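Local coordinates for protein phosphopantothenoylcysteine decarboxylase (Cryptococcus neoformans, PDB 6EOA) that binds flavin mononucleotide and probably decarboxylates phosphopantothenoylcysteine during coenzyme A biosynthesis, at residues A[32-36]-A[232-236]; A[52-57]-A[222-226]; A[106-111]-A[153-157]; A[124-128]-A[158-164]; A[137-141]-A[173-177]. All blocks are in the same frame, centred on the assembly; numbering follows the deposited sequence.

Interaction 1: residues A[32-36]-A[232-236]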
# COMPACT_ATOMS: atom_id res chain seq x y z
N ASP A 32 16.63 0.36 36.72
CA ASP A 32 15.54 -0.43 36.16
C ASP A 32 16.09 -1.69 35.48
O ASP A 32 16.78 -1.60 34.47
CB ASP A 32 14.72 0.40 35.17
CG ASP A 32 13.39 -0.23 34.83
OD1 ASP A 32 13.24 -1.46 35.01
OD2 ASP A 32 12.48 0.49 34.37
N GLY A 33 15.79 -2.85 36.05
CA GLY A 33 16.31 -4.11 35.55
C GLY A 33 15.36 -4.84 34.62
O GLY A 33 15.30 -6.07 34.63
N ILE A 34 14.62 -4.09 33.81
CA ILE A 34 13.65 -4.70 32.91
C ILE A 34 14.01 -4.46 31.45
O ILE A 34 14.33 -3.33 31.05
CB ILE A 34 12.23 -4.16 33.18
CG1 ILE A 34 11.84 -4.43 34.63
CG2 ILE A 34 11.22 -4.79 32.23
CD1 ILE A 34 10.81 -3.47 35.19
N PHE A 35 13.99 -5.53 30.66
CA PHE A 35 14.25 -5.45 29.23
C PHE A 35 12.93 -5.50 28.49
O PHE A 35 12.11 -6.39 28.73
CB PHE A 35 15.17 -6.59 28.78
CG PHE A 35 15.62 -6.48 27.35
CD1 PHE A 35 15.14 -7.35 26.39
CD2 PHE A 35 16.53 -5.50 26.98
CE1 PHE A 35 15.57 -7.25 25.07
CE2 PHE A 35 16.96 -5.40 25.67
CZ PHE A 35 16.47 -6.27 24.71
N ARG A 36 12.71 -4.55 27.58
CA ARG A 36 11.41 -4.40 26.94
C ARG A 36 11.47 -4.72 25.45
O ARG A 36 12.20 -4.08 24.69
CB ARG A 36 10.89 -2.98 27.17
CG ARG A 36 10.64 -2.68 28.64
CD ARG A 36 10.43 -1.21 28.91
NE ARG A 36 9.87 -1.00 30.25
CZ ARG A 36 10.59 -0.76 31.34
NH1 ARG A 36 11.92 -0.69 31.27
NH2 ARG A 36 9.98 -0.58 32.50
N PHE A 232 20.11 -10.65 23.80
CA PHE A 232 20.10 -9.19 23.78
C PHE A 232 19.78 -8.63 25.15
O PHE A 232 20.30 -7.58 25.54
CB PHE A 232 19.09 -8.68 22.75
CG PHE A 232 19.68 -8.46 21.39
CD1 PHE A 232 20.21 -7.23 21.04
CD2 PHE A 232 19.71 -9.48 20.46
CE1 PHE A 232 20.76 -7.02 19.79
CE2 PHE A 232 20.26 -9.28 19.21
CZ PHE A 232 20.78 -8.05 18.88
N ALA A 233 18.91 -9.32 25.88
CA ALA A 233 18.59 -8.95 27.25
C ALA A 233 19.85 -8.98 28.09
O ALA A 233 20.09 -8.09 28.90
CB ALA A 233 17.53 -9.88 27.83
N THR A 234 20.67 -10.01 27.88
CA THR A 234 21.95 -10.16 28.57
C THR A 234 22.87 -8.98 28.27
O THR A 234 23.43 -8.37 29.19
CB THR A 234 22.65 -11.47 28.17
OG1 THR A 234 21.85 -12.59 28.57
CG2 THR A 234 24.01 -11.58 28.83
N MET A 235 23.04 -8.67 26.99
CA MET A 235 23.80 -7.51 26.55
C MET A 235 23.37 -6.24 27.27
O MET A 235 24.19 -5.45 27.72
CB MET A 235 23.65 -7.30 25.04
CG MET A 235 24.72 -7.93 24.18
SD MET A 235 24.61 -7.31 22.49
CE MET A 235 24.91 -5.56 22.76
N HIS A 236 22.05 -6.06 27.35
CA HIS A 236 21.45 -4.85 27.87
C HIS A 236 21.63 -4.68 29.38
O HIS A 236 21.74 -3.55 29.87
CB HIS A 236 19.96 -4.84 27.53
CG HIS A 236 19.22 -3.65 28.06
ND1 HIS A 236 18.51 -3.68 29.24
CD2 HIS A 236 19.06 -2.40 27.56
CE1 HIS A 236 17.96 -2.49 29.45
NE2 HIS A 236 18.28 -1.70 28.44

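Interaction 2: residues A[52-57]-A[222-226]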
# COMPACT_ATOMS: atom_id res chain seq x y z
N ASP A 52 3.44 -18.65 21.34
CA ASP A 52 4.49 -19.39 22.03
C ASP A 52 5.66 -18.49 22.41
O ASP A 52 6.27 -18.65 23.47
CB ASP A 52 4.99 -20.55 21.16
CG ASP A 52 3.91 -21.58 20.89
OD1 ASP A 52 3.66 -22.41 21.78
OD2 ASP A 52 3.32 -21.54 19.79
N ILE A 53 5.97 -17.54 21.54
CA ILE A 53 7.03 -16.57 21.79
C ILE A 53 6.66 -15.66 22.96
O ILE A 53 7.45 -15.47 23.89
CB ILE A 53 7.32 -15.72 20.54
CG1 ILE A 53 7.95 -16.57 19.44
CG2 ILE A 53 8.23 -14.56 20.89
CD1 ILE A 53 8.14 -15.84 18.12
N VAL A 54 5.45 -15.12 22.92
CA VAL A 54 4.96 -14.23 23.96
C VAL A 54 4.94 -14.94 25.31
O VAL A 54 5.36 -14.38 26.33
CB VAL A 54 3.55 -13.70 23.64
CG1 VAL A 54 3.02 -12.85 24.78
CG2 VAL A 54 3.58 -12.90 22.34
N GLY A 55 4.47 -16.18 25.31
CA GLY A 55 4.42 -16.98 26.52
C GLY A 55 5.80 -17.17 27.11
O GLY A 55 5.98 -17.12 28.33
N ALA A 56 6.79 -17.38 26.25
CA ALA A 56 8.17 -17.58 26.68
C ALA A 56 8.80 -16.29 27.21
O ALA A 56 9.59 -16.32 28.15
CB ALA A 56 9.01 -18.15 25.55
N LEU A 57 8.46 -15.17 26.58
CA LEU A 57 9.00 -13.88 27.00
C LEU A 57 8.39 -13.42 28.32
O LEU A 57 9.08 -12.85 29.16
CB LEU A 57 8.78 -12.83 25.91
CG LEU A 57 9.57 -13.05 24.62
CD1 LEU A 57 9.39 -11.89 23.66
CD2 LEU A 57 11.05 -13.26 24.93
N TRP A 222 10.95 -20.64 16.61
CA TRP A 222 10.55 -19.64 17.59
C TRP A 222 11.36 -19.74 18.88
O TRP A 222 11.59 -18.74 19.56
CB TRP A 222 9.05 -19.75 17.89
CG TRP A 222 8.64 -20.98 18.65
CD1 TRP A 222 8.24 -22.17 18.12
CD2 TRP A 222 8.59 -21.13 20.07
NE1 TRP A 222 7.93 -23.06 19.12
CE2 TRP A 222 8.14 -22.44 20.33
CE3 TRP A 222 8.87 -20.29 21.15
CZ2 TRP A 222 7.98 -22.93 21.63
CZ3 TRP A 222 8.70 -20.77 22.43
CH2 TRP A 222 8.26 -22.09 22.66
N ARG A 223 11.80 -20.95 19.22
CA ARG A 223 12.64 -21.14 20.40
C ARG A 223 14.00 -20.49 20.18
O ARG A 223 14.60 -19.94 21.11
CB ARG A 223 12.80 -22.62 20.73
CG ARG A 223 11.49 -23.30 21.09
CD ARG A 223 11.65 -24.81 21.16
NE ARG A 223 10.41 -25.49 20.82
CZ ARG A 223 10.11 -25.93 19.60
NH1 ARG A 223 10.98 -25.78 18.61
NH2 ARG A 223 8.95 -26.54 19.38
N ASP A 224 14.49 -20.54 18.95
CA ASP A 224 15.74 -19.88 18.61
C ASP A 224 15.56 -18.37 18.69
O ASP A 224 16.44 -17.67 19.18
CB ASP A 224 16.22 -20.31 17.22
CG ASP A 224 16.59 -21.78 17.16
OD1 ASP A 224 16.95 -22.34 18.22
OD2 ASP A 224 16.53 -22.37 16.06
N ILE A 225 14.41 -17.89 18.22
CA ILE A 225 14.07 -16.47 18.33
C ILE A 225 14.14 -15.98 19.76
O ILE A 225 14.73 -14.93 20.04
CB ILE A 225 12.65 -16.18 17.80
CG1 ILE A 225 12.48 -16.76 16.39
CG2 ILE A 225 12.38 -14.68 17.79
CD1 ILE A 225 13.34 -16.09 15.38
N VAL A 226 13.53 -16.74 20.67
CA VAL A 226 13.48 -16.37 22.08
C VAL A 226 14.88 -16.28 22.68
O VAL A 226 15.18 -15.34 23.41
CB VAL A 226 12.63 -17.36 22.89
CG1 VAL A 226 12.74 -17.07 24.38
CG2 VAL A 226 11.17 -17.30 22.45

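Interaction 3: residues A[106-111]-A[153-157]. With FMN (flavin mononucleotide), chain B.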
# COMPACT_ATOMS: atom_id res chain seq x y z
N TRP A 106 -1.65 -5.19 20.18
CA TRP A 106 -2.04 -3.92 19.56
C TRP A 106 -2.29 -4.09 18.06
O TRP A 106 -1.52 -4.78 17.37
CB TRP A 106 -0.97 -2.85 19.77
CG TRP A 106 -0.65 -2.53 21.21
CD1 TRP A 106 0.40 -3.01 21.95
CD2 TRP A 106 -1.38 -1.66 22.08
NE1 TRP A 106 0.36 -2.49 23.22
CE2 TRP A 106 -0.72 -1.66 23.33
CE3 TRP A 106 -2.53 -0.87 21.93
CZ2 TRP A 106 -1.17 -0.91 24.41
CZ3 TRP A 106 -2.98 -0.13 23.01
CH2 TRP A 106 -2.30 -0.15 24.24
N THR A 107 -3.34 -3.46 17.56
CA THR A 107 -3.66 -3.45 16.13
C THR A 107 -3.76 -2.02 15.60
O THR A 107 -3.71 -1.06 16.38
CB THR A 107 -4.98 -4.20 15.84
OG1 THR A 107 -6.06 -3.52 16.48
CG2 THR A 107 -4.91 -5.63 16.37
N ASP A 108 -3.91 -1.87 14.29
CA ASP A 108 -4.03 -0.55 13.66
C ASP A 108 -5.20 0.24 14.24
O ASP A 108 -5.11 1.45 14.43
CB ASP A 108 -4.22 -0.68 12.14
CG ASP A 108 -2.99 -1.25 11.45
OD1 ASP A 108 -1.87 -1.06 11.96
OD2 ASP A 108 -3.15 -1.88 10.38
N GLU A 109 -6.30 -0.46 14.52
CA GLU A 109 -7.52 0.15 15.06
C GLU A 109 -7.26 0.93 16.35
O GLU A 109 -7.81 2.02 16.54
CB GLU A 109 -8.58 -0.93 15.31
CG GLU A 109 -9.32 -1.42 14.06
CD GLU A 109 -8.42 -2.14 13.08
OE1 GLU A 109 -8.36 -1.71 11.90
OE2 GLU A 109 -7.75 -3.12 13.48
N ASP A 110 -6.42 0.38 17.22
CA ASP A 110 -6.14 1.01 18.52
C ASP A 110 -5.51 2.38 18.36
O ASP A 110 -5.70 3.26 19.20
CB ASP A 110 -5.23 0.12 19.36
CG ASP A 110 -5.82 -1.24 19.64
OD1 ASP A 110 -7.01 -1.31 19.99
OD2 ASP A 110 -5.09 -2.24 19.49
N GLU A 111 -4.75 2.56 17.29
CA GLU A 111 -3.99 3.79 17.10
C GLU A 111 -4.89 4.97 16.77
O GLU A 111 -4.55 6.12 17.06
CB GLU A 111 -2.95 3.60 16.00
CG GLU A 111 -1.79 4.56 16.09
CD GLU A 111 -0.72 4.30 15.05
OE1 GLU A 111 -1.00 3.56 14.09
OE2 GLU A 111 0.40 4.83 15.21
N ASP A 153 1.80 2.97 6.50
CA ASP A 153 0.36 3.19 6.68
C ASP A 153 -0.28 2.17 7.61
O ASP A 153 -1.45 1.81 7.45
CB ASP A 153 -0.36 3.20 5.32
CG ASP A 153 -0.06 1.96 4.48
OD1 ASP A 153 0.54 1.00 5.00
OD2 ASP A 153 -0.45 1.95 3.29
N SER A 154 0.48 1.70 8.59
CA SER A 154 -0.05 0.82 9.62
C SER A 154 0.70 1.06 10.92
O SER A 154 1.72 1.73 10.92
CB SER A 154 0.07 -0.65 9.19
OG SER A 154 1.42 -1.04 9.12
N LEU A 155 0.18 0.51 12.02
CA LEU A 155 0.84 0.67 13.31
C LEU A 155 2.26 0.11 13.27
O LEU A 155 3.21 0.76 13.72
CB LEU A 155 0.04 -0.03 14.41
CG LEU A 155 0.73 -0.09 15.78
CD1 LEU A 155 1.05 1.31 16.29
CD2 LEU A 155 -0.14 -0.85 16.78
N ALA A 156 2.40 -1.08 12.70
CA ALA A 156 3.68 -1.78 12.66
C ALA A 156 4.75 -0.98 11.91
O ALA A 156 5.88 -0.86 12.37
CB ALA A 156 3.51 -3.15 12.02
N THR A 157 4.38 -0.44 10.76
CA THR A 157 5.34 0.25 9.91
C THR A 157 5.59 1.68 10.37
O THR A 157 6.67 2.23 10.15
CB THR A 157 4.88 0.25 8.45
OG1 THR A 157 3.53 0.72 8.39
CG2 THR A 157 4.94 -1.16 7.87
N1 FMN B . 2.86 10.54 10.12
C2 FMN B . 3.66 11.58 9.68
O2 FMN B . 4.40 11.42 8.71
N3 FMN B . 3.62 12.80 10.33
C4 FMN B . 2.79 12.99 11.42
O4 FMN B . 2.77 14.08 11.99
C4A FMN B . 1.98 11.95 11.86
N5 FMN B . 1.14 12.12 12.95
C5A FMN B . 0.34 11.07 13.38
C6 FMN B . -0.51 11.24 14.47
C7 FMN B . -1.32 10.20 14.90
C7M FMN B . -2.23 10.38 16.08
C8 FMN B . -1.27 8.97 14.23
C8M FMN B . -2.13 7.83 14.68
C9 FMN B . -0.43 8.80 13.14
C9A FMN B . 0.38 9.85 12.71
N10 FMN B . 1.22 9.68 11.63
C10 FMN B . 2.02 10.72 11.20
C1' FMN B . 1.27 8.36 10.91
C2' FMN B . 0.35 8.40 9.69
O2' FMN B . -0.90 8.98 10.01
C3' FMN B . 0.14 6.99 9.15
O3' FMN B . 1.37 6.55 8.62
C4' FMN B . -0.93 6.99 8.06
O4' FMN B . -1.34 5.67 7.78
C5' FMN B . -0.40 7.65 6.80
O5' FMN B . -1.46 7.86 5.90
P FMN B . -1.32 8.96 4.72
O1P FMN B . -0.41 8.40 3.65
O2P FMN B . -0.73 10.26 5.23
O3P FMN B . -2.69 9.22 4.16

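Interaction 4: residues A[124-128]-A[158-164]. With FMN (flavin mononucleotide), chain B.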
# COMPACT_ATOMS: atom_id res chain seq x y z
N HIS A 124 2.22 4.62 18.27
CA HIS A 124 3.48 4.13 17.72
C HIS A 124 4.67 4.94 18.26
O HIS A 124 5.81 4.47 18.23
CB HIS A 124 3.46 4.15 16.18
CG HIS A 124 3.45 5.52 15.57
ND1 HIS A 124 2.31 6.10 15.06
CD2 HIS A 124 4.45 6.41 15.37
CE1 HIS A 124 2.60 7.29 14.58
NE2 HIS A 124 3.89 7.51 14.75
N ILE A 125 4.39 6.14 18.76
CA ILE A 125 5.42 6.93 19.43
C ILE A 125 5.67 6.36 20.83
O ILE A 125 6.81 6.19 21.24
CB ILE A 125 5.02 8.42 19.54
CG1 ILE A 125 4.91 9.04 18.15
CG2 ILE A 125 6.03 9.19 20.38
CD1 ILE A 125 6.17 8.90 17.31
N GLU A 126 4.59 6.06 21.55
CA GLU A 126 4.69 5.47 22.88
C GLU A 126 5.43 4.14 22.84
O GLU A 126 6.23 3.83 23.74
CB GLU A 126 3.30 5.28 23.49
CG GLU A 126 2.47 6.55 23.59
CD GLU A 126 3.08 7.59 24.50
OE1 GLU A 126 2.65 7.68 25.67
OE2 GLU A 126 3.98 8.33 24.05
N LEU A 127 5.17 3.35 21.81
CA LEU A 127 5.79 2.04 21.66
C LEU A 127 7.28 2.16 21.33
O LEU A 127 8.09 1.35 21.78
CB LEU A 127 5.07 1.22 20.59
CG LEU A 127 3.76 0.57 21.02
CD1 LEU A 127 2.98 0.07 19.82
CD2 LEU A 127 4.03 -0.58 21.99
N ARG A 128 7.63 3.17 20.54
CA ARG A 128 9.02 3.42 20.19
C ARG A 128 9.85 3.78 21.42
O ARG A 128 10.98 3.32 21.58
CB ARG A 128 9.13 4.55 19.17
CG ARG A 128 10.55 5.05 19.00
CD ARG A 128 10.58 6.48 18.53
NE ARG A 128 10.41 7.45 19.61
CZ ARG A 128 10.14 8.73 19.41
NH1 ARG A 128 10.01 9.19 18.17
NH2 ARG A 128 10.00 9.56 20.44
N SER A 158 4.59 2.30 10.99
CA SER A 158 4.78 3.61 11.60
C SER A 158 5.76 3.51 12.76
O SER A 158 6.61 4.39 12.95
CB SER A 158 3.45 4.20 12.07
OG SER A 158 2.71 4.73 10.99
N LEU A 159 5.65 2.44 13.53
CA LEU A 159 6.55 2.19 14.65
C LEU A 159 8.00 2.05 14.18
O LEU A 159 8.90 2.69 14.71
CB LEU A 159 6.13 0.95 15.43
CG LEU A 159 7.14 0.42 16.46
CD1 LEU A 159 7.51 1.51 17.46
CD2 LEU A 159 6.59 -0.81 17.17
N LEU A 160 8.20 1.19 13.18
CA LEU A 160 9.54 0.96 12.63
C LEU A 160 10.13 2.23 12.03
O LEU A 160 11.31 2.52 12.21
CB LEU A 160 9.50 -0.15 11.58
CG LEU A 160 9.36 -1.57 12.15
CD1 LEU A 160 8.83 -2.52 11.09
CD2 LEU A 160 10.69 -2.05 12.69
N ARG A 161 9.30 2.99 11.32
CA ARG A 161 9.74 4.23 10.68
C ARG A 161 10.11 5.29 11.70
O ARG A 161 10.97 6.13 11.45
CB ARG A 161 8.64 4.77 9.75
CG ARG A 161 9.09 5.90 8.83
CD ARG A 161 10.04 5.40 7.75
NE ARG A 161 9.72 5.98 6.44
CZ ARG A 161 10.05 7.21 6.07
NH1 ARG A 161 10.71 7.99 6.90
NH2 ARG A 161 9.73 7.65 4.86
N ALA A 162 9.47 5.24 12.87
CA ALA A 162 9.66 6.27 13.89
C ALA A 162 10.80 5.94 14.85
O ALA A 162 11.18 6.79 15.65
CB ALA A 162 8.37 6.47 14.67
N LEU A 163 11.33 4.73 14.78
CA LEU A 163 12.39 4.30 15.70
C LEU A 163 13.61 5.21 15.67
O LEU A 163 13.90 5.86 14.67
CB LEU A 163 12.83 2.87 15.39
CG LEU A 163 11.92 1.74 15.82
CD1 LEU A 163 12.59 0.42 15.52
CD2 LEU A 163 11.58 1.84 17.30
N GLY A 164 14.32 5.26 16.80
CA GLY A 164 15.63 5.89 16.85
C GLY A 164 16.69 4.81 16.70
O GLY A 164 16.42 3.64 16.96
N1 FMN B . 2.86 10.54 10.12
C2 FMN B . 3.66 11.58 9.68
O2 FMN B . 4.40 11.42 8.71
N3 FMN B . 3.62 12.80 10.33
C4 FMN B . 2.79 12.99 11.42
O4 FMN B . 2.77 14.08 11.99
C4A FMN B . 1.98 11.95 11.86
N5 FMN B . 1.14 12.12 12.95
C5A FMN B . 0.34 11.07 13.38
C6 FMN B . -0.51 11.24 14.47
C7 FMN B . -1.32 10.20 14.90
C7M FMN B . -2.23 10.38 16.08
C8 FMN B . -1.27 8.97 14.23
C8M FMN B . -2.13 7.83 14.68
C9 FMN B . -0.43 8.80 13.14
C9A FMN B . 0.38 9.85 12.71
N10 FMN B . 1.22 9.68 11.63
C10 FMN B . 2.02 10.72 11.20
C1' FMN B . 1.27 8.36 10.91
C2' FMN B . 0.35 8.40 9.69
O2' FMN B . -0.90 8.98 10.01
C3' FMN B . 0.14 6.99 9.15
O3' FMN B . 1.37 6.55 8.62
C4' FMN B . -0.93 6.99 8.06
O4' FMN B . -1.34 5.67 7.78
C5' FMN B . -0.40 7.65 6.80
O5' FMN B . -1.46 7.86 5.90
P FMN B . -1.32 8.96 4.72
O1P FMN B . -0.41 8.40 3.65
O2P FMN B . -0.73 10.26 5.23
O3P FMN B . -2.69 9.22 4.16

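Interaction 5: residues A[137-141]-A[173-177]. With FMN (flavin mononucleotide), chain C.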
# COMPACT_ATOMS: atom_id res chain seq x y z
N ALA A 137 8.72 -11.02 13.86
CA ALA A 137 8.65 -12.47 13.75
C ALA A 137 7.21 -12.95 13.78
O ALA A 137 6.57 -12.94 14.84
CB ALA A 137 9.46 -13.12 14.86
N PRO A 138 6.68 -13.39 12.63
CA PRO A 138 7.40 -13.48 11.36
C PRO A 138 7.35 -12.17 10.57
O PRO A 138 6.48 -11.34 10.80
CB PRO A 138 6.64 -14.57 10.62
CG PRO A 138 5.23 -14.40 11.10
CD PRO A 138 5.31 -13.93 12.53
N CYS A 139 8.28 -12.01 9.63
CA CYS A 139 8.22 -10.92 8.68
C CYS A 139 7.83 -11.45 7.31
O CYS A 139 8.59 -12.20 6.69
CB CYS A 139 9.55 -10.18 8.59
SG CYS A 139 9.52 -8.75 7.47
N SER A 140 6.65 -11.09 6.83
CA SER A 140 6.19 -11.52 5.52
C SER A 140 6.99 -10.81 4.42
O SER A 140 7.75 -9.88 4.70
CB SER A 140 4.70 -11.24 5.35
OG SER A 140 4.43 -9.85 5.43
N ALA A 141 6.82 -11.26 3.18
CA ALA A 141 7.44 -10.59 2.04
C ALA A 141 6.87 -9.19 1.88
O ALA A 141 7.59 -8.26 1.53
CB ALA A 141 7.24 -11.41 0.77
N PRO A 173 12.45 -13.20 8.38
CA PRO A 173 11.65 -13.47 7.18
C PRO A 173 11.02 -14.85 7.25
O PRO A 173 11.65 -15.80 7.74
CB PRO A 173 12.68 -13.38 6.04
CG PRO A 173 13.79 -12.55 6.60
CD PRO A 173 13.85 -12.90 8.06
N ALA A 174 9.78 -14.96 6.79
CA ALA A 174 9.05 -16.21 6.82
C ALA A 174 8.04 -16.22 5.69
O ALA A 174 7.03 -15.53 5.74
CB ALA A 174 8.36 -16.41 8.15
N MET A 175 8.32 -17.02 4.66
CA MET A 175 7.50 -16.99 3.46
C MET A 175 7.65 -18.25 2.64
O MET A 175 8.57 -19.05 2.86
CB MET A 175 7.85 -15.75 2.62
CG MET A 175 9.30 -15.69 2.14
SD MET A 175 9.77 -14.06 1.52
CE MET A 175 10.04 -13.18 3.06
N ASN A 176 6.74 -18.43 1.69
CA ASN A 176 6.84 -19.51 0.72
C ASN A 176 8.19 -19.39 0.02
O ASN A 176 8.66 -18.28 -0.23
CB ASN A 176 5.70 -19.45 -0.29
CG ASN A 176 5.85 -20.46 -1.40
OD1 ASN A 176 6.33 -20.14 -2.48
ND2 ASN A 176 5.44 -21.70 -1.13
N THR A 177 8.81 -20.53 -0.26
CA THR A 177 10.18 -20.53 -0.76
C THR A 177 10.32 -19.77 -2.07
O THR A 177 11.34 -19.15 -2.33
CB THR A 177 10.72 -21.97 -0.92
OG1 THR A 177 12.02 -21.92 -1.53
CG2 THR A 177 9.79 -22.81 -1.78
N1 FMN C . 3.12 -14.24 3.01
C2 FMN C . 4.41 -14.49 3.44
O2 FMN C . 5.31 -13.69 3.16
N3 FMN C . 4.69 -15.64 4.16
C4 FMN C . 3.69 -16.54 4.47
O4 FMN C . 3.95 -17.55 5.11
C4A FMN C . 2.38 -16.29 4.04
N5 FMN C . 1.37 -17.18 4.34
C5A FMN C . 0.08 -16.92 3.92
C6 FMN C . -0.95 -17.81 4.23
C7 FMN C . -2.25 -17.55 3.80
C7M FMN C . -3.36 -18.52 4.13
C8 FMN C . -2.52 -16.40 3.08
C8M FMN C . -3.92 -16.10 2.61
C9 FMN C . -1.50 -15.51 2.78
C9A FMN C . -0.20 -15.77 3.20
N10 FMN C . 0.82 -14.88 2.90
C10 FMN C . 2.11 -15.13 3.32
C1' FMN C . 0.52 -13.63 2.11
C2' FMN C . 0.32 -12.45 3.06
O2' FMN C . -0.52 -12.82 4.14
C3' FMN C . -0.29 -11.28 2.31
O3' FMN C . 0.67 -10.79 1.40
C4' FMN C . -0.70 -10.18 3.28
O4' FMN C . -1.53 -9.23 2.64
C5' FMN C . 0.54 -9.48 3.84
O5' FMN C . 0.17 -8.64 4.90
P FMN C . 1.27 -8.17 5.98
O1P FMN C . 2.15 -7.12 5.35
O2P FMN C . 2.14 -9.33 6.44
O3P FMN C . 0.55 -7.60 7.17

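Interaction 1: residues A[32-36]-A[232-236]
The ring of Phe35 lies flat against the backbone of the helix end at Ala233, with Ala233 CA 3.8 Å from the ring centroid and only 9° off the ring normal, the geometry of a CH-pi contact over the face. The methyl of the same residue adds an apolar contact, Ala233 CB to Phe35 CD1 at 3.8 Å, and one residue earlier Phe232 CB comes to 4.1 Å from Phe35 CZ. At the ring edge, His236 CG stands 3.4 Å from Phe35 CD2; the two rings are inclined at 58° with centroids 5.1 Å apart, so the pair is oblique. Topologically, this joins the start of the first strand of a Rossmann-like parallel sheet, strand 35-41, to the last modelled helix, 222-237. Phe35 is held in the sheet by backbone hydrogen bonds to Asn62 and Asp64, and its CA-to-CB bond points toward the helix. Phe35 and Phe232 both also touch Leu133 on the neighbouring strand 133-139. Arg36, the next residue, has its CA-to-CB bond directed away and reaches back to Asp32 in a salt bridge, Arg36 NH2 to Asp32 OD2 at 3.3 Å.

Interaction 2: residues A[52-57]-A[222-226]
This is helix-on-helix packing in a Rossmann-like alpha/beta fold, between helix 50-59, which links strands 35-41 and 63-69 of the parallel sheet, and the beginning of the last modelled helix, 222-237. The axes of the two short segments run in roughly the same direction, inclined at 34° with a signed crossing angle of -34°, and approach to 9.7 Å. Contacts recur every three or four residues, as expected for one face of each helix: Asp52, Ile53, Ala56 and Leu57 meet Trp222, Ile225 and Val226. Val226 fits beside Ala56 and Leu57, with its CG2 3.9 Å from Ala56 CB and its CG1 4.2 Å from Leu57 CD2. Ala56 CB also meets the indole edge, 4.1 Å from Trp222 CZ3. Ile53 CG1 lies 3.7 Å from Trp222 CB. Outside the pair, Val54 and Leu57 also touch strand 63-69, so helix 50-59 packs on the sheet beside helix 222-237. The indole of Trp222 lies against the turn holding Asp52, and Asp52 uses its methylene rather than its carboxylate: Asp52 CB sits 3.6 Å from the centroid of the six-membered ring of Trp222, 4° off the normal.

Interaction 3: residues A[106-111]-A[153-157]
A carboxylate from a distant part of the chain receives the first amide of a helix: Leu155 N donates to Asp108 OD1 over just 2.6 Å, with an N-H...O angle of 170°. Ser154 is the N-cap of helix 155-162, so Leu155 N lies in the first turn, where no preceding carbonyl of the helix can accept it. This junction borders a flavin pocket of the Rossmann-like HFCD fold, in which FMN sits between subunits. Segment 106-111 makes a brief, weakly bonded helical turn after edge strand 105-106; Thr107 N donates to Asp110 OD2 at 2.9 Å across the start of the turn. Leu155 packs against the turn, its CD2 3.7 Å from Trp106 CB and 3.6 Å from Thr107 O, while its CD1 meets Glu111 CD at 3.7 Å. The indole of Trp106 leads away from this helix, its NE1 bonded to Gln66. Asp153 contributes to the trimer through a salt bridge with Lys146 of the second subunit, whose Ser140, Gly43, Thr70, Ala141 and Ala174 also hold this FMN. Both segments reach the cofactor: Asp153 CA lies 3.2 Å from FMN O4', and Glu111 CG 3.6 Å from FMN C8M.

Interaction 4: residues A[124-128]-A[158-164]
Part of an inter-subunit FMN pocket is built here, where helices 123-130 and 155-162 of the Rossmann-like fold pack at a wide angle: the axes of the two short segments are inclined at 54° and approach to 8.8 Å. At the pocket end, the His124 ring is overlaid by Ser158 CB, 3.8 Å from the ring centroid and 17° off its normal, a CH-pi contact. Ser158 OG turns to Cys152 O, itself a hydrogen-bond acceptor for this FMN. Along the helices, Leu159 CD1 nestles against the first turn, 3.5 Å from both His124 O and Arg128 N. Ala162 faces helix 123-130, with its CB 4.0 Å from His124 CD2 and 4.2 Å from Ile125 CD1. Arg128 then crosses the end of helix 155-162, its CD 3.0 Å from Ala162 O and its CG 3.8 Å from Leu163 CD2. Ile125 and Arg128 also pack on Asn176 of the second subunit. The His124 ring presents its edge to the isoalloxazine, with His124 CE1 3.7 Å from FMN C9.

Interaction 5: residues A[137-141]-A[173-177]
The two backbones run parallel and form a beta bridge, Cys139 with Pro173, CA atoms 4.5 Å apart, where neighbouring strands 133-139 and 169-173 of the Rossmann-like sheet end. Ala174 N donates to Cys139 O at 3.0 Å and 149°, and Pro173 CA adds a CA-H...O contact to Cys139 O at 3.3 Å. Beyond the bridge the segments diverge into an FMN site, the C-terminal strand ends being the customary ligand site in such sheets. A cis peptide precedes Pro138, where the chain turns a corner; Pro138 CB rests 3.5 Å from Ala174 CB. Met175 SD lies 3.7 Å from Ala141 CB. Ser140 is the N-cap of helix 141-149, and its OG accepts from Leu143 N and donates to the phosphate, 2.6 Å from FMN O2P. Cys152 O of the third subunit also bonds this FMN, so the site spans two subunits. The two segments grip the pyrimidine edge: Ala141 N donates to FMN O2 at 2.9 Å, and FMN N3 to Ala174 O at 2.8 Å.

From the first modelled residues, the chain enters strand 35-41, and interaction 1 closes the widest loop by returning residues 232-236 of the last helix to it. Interaction 2 nests inside, tying the other end of helix 222-237 to helix 50-59. Interactions 3, 4 and 5 lie within the loop of interaction 2 and cross one another, their segments alternating. Interactions 3 and 4 share helix 155-162 and touch, Leu155 CD1 lying 3.7 Å from His124 CB; both border one FMN. Interaction 5, joining the ends of strands 133-139 and 169-173, is centred about 21 Å from the centre of interaction 4 and borders a different FMN, so the subunit contributes to two flavin sites.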